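Side-chain contact in bromodomain protein, putative (Plasmodium falciparum 3D7, PDB 4PY6), which probably reads chromatin by binding acetylated lysines through its bromodomain, the part of the longer protein described here: residues Asn16-Leu19 with Trp23-Ile26. Sequence-based numbering, arbitrary orientation.
Sequences NKRL and WEKI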
ATOM      1  N   ASN A  16     -15.241  -6.251 -24.990  1.00 45.76           N
ATOM      2  CA  ASN A  16     -16.485  -6.445 -24.247  1.00 44.51           C
ATOM      3  C   ASN A  16     -17.413  -5.243 -24.429  1.00 48.79           C
ATOM      4  O   ASN A  16     -17.100  -4.139 -23.975  1.00 48.04           O
ATOM      5  CB  ASN A  16     -16.203  -6.746 -22.768  1.00 42.80           C
ATOM      6  CG  ASN A  16     -17.435  -6.998 -21.927  1.00 60.80           C
ATOM      7  OD1 ASN A  16     -17.837  -6.160 -21.113  1.00 56.19           O
ATOM      8  ND2 ASN A  16     -18.048  -8.162 -22.088  1.00 49.81           N
ATOM      9  N   LYS A  17     -18.540  -5.465 -25.122  1.00 46.25           N
ATOM     10  CA  LYS A  17     -19.540  -4.435 -25.399  1.00 46.61           C
ATOM     11  C   LYS A  17     -20.599  -4.325 -24.291  1.00 48.70           C
ATOM     12  O   LYS A  17     -21.435  -3.417 -24.339  1.00 48.91           O
ATOM     13  CB  LYS A  17     -20.194  -4.667 -26.769  1.00 51.32           C
ATOM     14  CG  LYS A  17     -20.090  -3.456 -27.686  1.00 67.22           C
ATOM     15  CD  LYS A  17     -21.341  -3.276 -28.534  1.00 79.67           C
ATOM     16  CE  LYS A  17     -22.304  -2.273 -27.941  1.00 90.40           C
ATOM     17  NZ  LYS A  17     -23.510  -2.102 -28.791  1.00101.75           N
ATOM     18  N   ARG A  18     -20.552  -5.238 -23.290  1.00 43.02           N
ATOM     19  CA  ARG A  18     -21.472  -5.255 -22.149  1.00 41.28           C
ATOM     20  C   ARG A  18     -21.258  -3.999 -21.305  1.00 42.99           C
ATOM     21  O   ARG A  18     -20.130  -3.707 -20.904  1.00 41.79           O
ATOM     22  CB  ARG A  18     -21.280  -6.524 -21.298  1.00 40.35           C
ATOM     23  CG  ARG A  18     -22.339  -6.703 -20.204  1.00 49.51           C
ATOM     24  CD  ARG A  18     -21.881  -7.627 -19.087  1.00 55.23           C
ATOM     25  NE  ARG A  18     -20.888  -6.993 -18.214  1.00 59.80           N
ATOM     26  CZ  ARG A  18     -21.173  -6.357 -17.082  1.00 70.95           C
ATOM     27  NH1 ARG A  18     -22.428  -6.262 -16.662  1.00 57.34           N
ATOM     28  NH2 ARG A  18     -20.202  -5.814 -16.359  1.00 56.43           N
ATOM     29  N   LEU A  19     -22.342  -3.242 -21.076  1.00 38.99           N
ATOM     30  CA  LEU A  19     -22.298  -2.005 -20.302  1.00 37.56           C
ATOM     31  C   LEU A  19     -22.164  -2.300 -18.814  1.00 38.30           C
ATOM     32  O   LEU A  19     -23.033  -2.948 -18.224  1.00 37.56           O
ATOM     33  CB  LEU A  19     -23.525  -1.116 -20.588  1.00 38.68           C
ATOM     34  CG  LEU A  19     -23.626  -0.529 -21.998  1.00 45.03           C
ATOM     35  CD1 LEU A  19     -25.065  -0.233 -22.356  1.00 46.50           C
ATOM     36  CD2 LEU A  19     -22.766   0.721 -22.147  1.00 47.77           C
ATOM     37  N   TRP A  23     -21.407   0.855 -10.035  1.00 21.56           N
ATOM     38  CA  TRP A  23     -20.623   0.277  -8.934  1.00 20.34           C
ATOM     39  C   TRP A  23     -19.442  -0.554  -9.446  1.00 23.84           C
ATOM     40  O   TRP A  23     -18.381  -0.524  -8.828  1.00 23.13           O
ATOM     41  CB  TRP A  23     -21.489  -0.498  -7.919  1.00 18.71           C
ATOM     42  CG  TRP A  23     -22.149  -1.740  -8.442  1.00 19.44           C
ATOM     43  CD1 TRP A  23     -23.429  -1.854  -8.897  1.00 23.08           C
ATOM     44  CD2 TRP A  23     -21.591  -3.062  -8.483  1.00 18.55           C
ATOM     45  NE1 TRP A  23     -23.693  -3.156  -9.253  1.00 22.40           N
ATOM     46  CE2 TRP A  23     -22.579  -3.919  -9.015  1.00 22.95           C
ATOM     47  CE3 TRP A  23     -20.339  -3.606  -8.145  1.00 18.95           C
ATOM     48  CZ2 TRP A  23     -22.357  -5.288  -9.215  1.00 22.03           C
ATOM     49  CZ3 TRP A  23     -20.117  -4.959  -8.353  1.00 20.04           C
ATOM     50  CH2 TRP A  23     -21.121  -5.786  -8.872  1.00 21.15           C
ATOM     51  N   GLU A  24     -19.620  -1.253 -10.592  1.00 20.44           N
ATOM     52  CA  GLU A  24     -18.581  -2.058 -11.249  1.00 19.82           C
ATOM     53  C   GLU A  24     -17.466  -1.155 -11.802  1.00 24.82           C
ATOM     54  O   GLU A  24     -16.299  -1.552 -11.786  1.00 24.50           O
ATOM     55  CB  GLU A  24     -19.172  -2.909 -12.388  1.00 21.44           C
ATOM     56  CG  GLU A  24     -20.112  -4.016 -11.941  1.00 31.11           C
ATOM     57  CD  GLU A  24     -20.740  -4.831 -13.057  1.00 48.65           C
ATOM     58  OE1 GLU A  24     -21.378  -4.230 -13.951  1.00 45.47           O
ATOM     59  OE2 GLU A  24     -20.626  -6.077 -13.017  1.00 39.20           O
ATOM     60  N   LYS A  25     -17.833   0.049 -12.296  1.00 22.25           N
ATOM     61  CA  LYS A  25     -16.912   1.054 -12.841  1.00 22.74           C
ATOM     62  C   LYS A  25     -16.018   1.658 -11.750  1.00 26.73           C
ATOM     63  O   LYS A  25     -14.850   1.949 -12.019  1.00 26.45           O
ATOM     64  CB  LYS A  25     -17.685   2.167 -13.566  1.00 26.19           C
ATOM     65  CG  LYS A  25     -18.150   1.793 -14.965  1.00 39.91           C
ATOM     66  CD  LYS A  25     -18.982   2.900 -15.590  1.00 49.24           C
ATOM     67  CE  LYS A  25     -19.449   2.543 -16.978  1.00 59.94           C
ATOM     68  NZ  LYS A  25     -20.378   3.566 -17.526  1.00 70.20           N
ATOM     69  N   ILE A  26     -16.573   1.860 -10.529  1.00 23.31           N
ATOM     70  CA  ILE A  26     -15.852   2.402  -9.368  1.00 23.03           C
ATOM     71  C   ILE A  26     -14.777   1.397  -8.920  1.00 26.06           C
ATOM     72  O   ILE A  26     -13.646   1.800  -8.652  1.00 26.13           O
ATOM     73  CB  ILE A  26     -16.810   2.827  -8.204  1.00 26.21           C
ATOM     74  CG1 ILE A  26     -17.828   3.894  -8.671  1.00 27.28           C
ATOM     75  CG2 ILE A  26     -16.023   3.335  -6.976  1.00 27.04           C
ATOM     76  CD1 ILE A  26     -19.162   3.913  -7.895  1.00 34.05           C
TER
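R18 and E24 meet end to side, the guanidinium edge of the arginine reaching the carboxylate of the glutamate in a salt bridge that includes one hydrogen bond. NH2 of R18 lies 3.1 Å from OE1 of E24, and the N-H points almost straight at that oxygen, at 165°. The acceptor sits in the plane of the guanidinium, where the N-H bonds point, yet the donor approaches from well above the carboxylate plane. The guanidinium and carboxylate planes are also steeply turned against each other, 76° apart, instead of coinciding as in a two-pronged arginine-carboxylate pair. The second oxygen is also near, with OE2 of E24 3.4 Å from the same NH2, so the attraction spreads over both oxygens although a single bond is made.

Arginine suits this place because its long chain spans from the loop to the helix and carries several N-H groups. Its CG runs anti to the backbone N, and a bend at chi3 (74°) turns the end toward the glutamate. NE meanwhile donates to the backbone O of S80, near the end of helix 72-81, which helps fix the rotation of the guanidinium. The glutamate, extended beyond CG, is buried, and the arginine supplies charge that would probably offset the cost of burying its carboxylate. Two donors grip OE1, the backbone N-H of K21 and NH2 of R18, and together they hold the buried carboxylate.

E24 at N3, accepting from the backbone N-H of K21 at the N-cap, forms one half of a capping box; lysine has no side-chain acceptor for the other half. Here the arginine extends it, tying the N-terminal loop both to helix 22-32 and to the end of helix 72-81, far from the ligand pocket of this helical bromodomain fold.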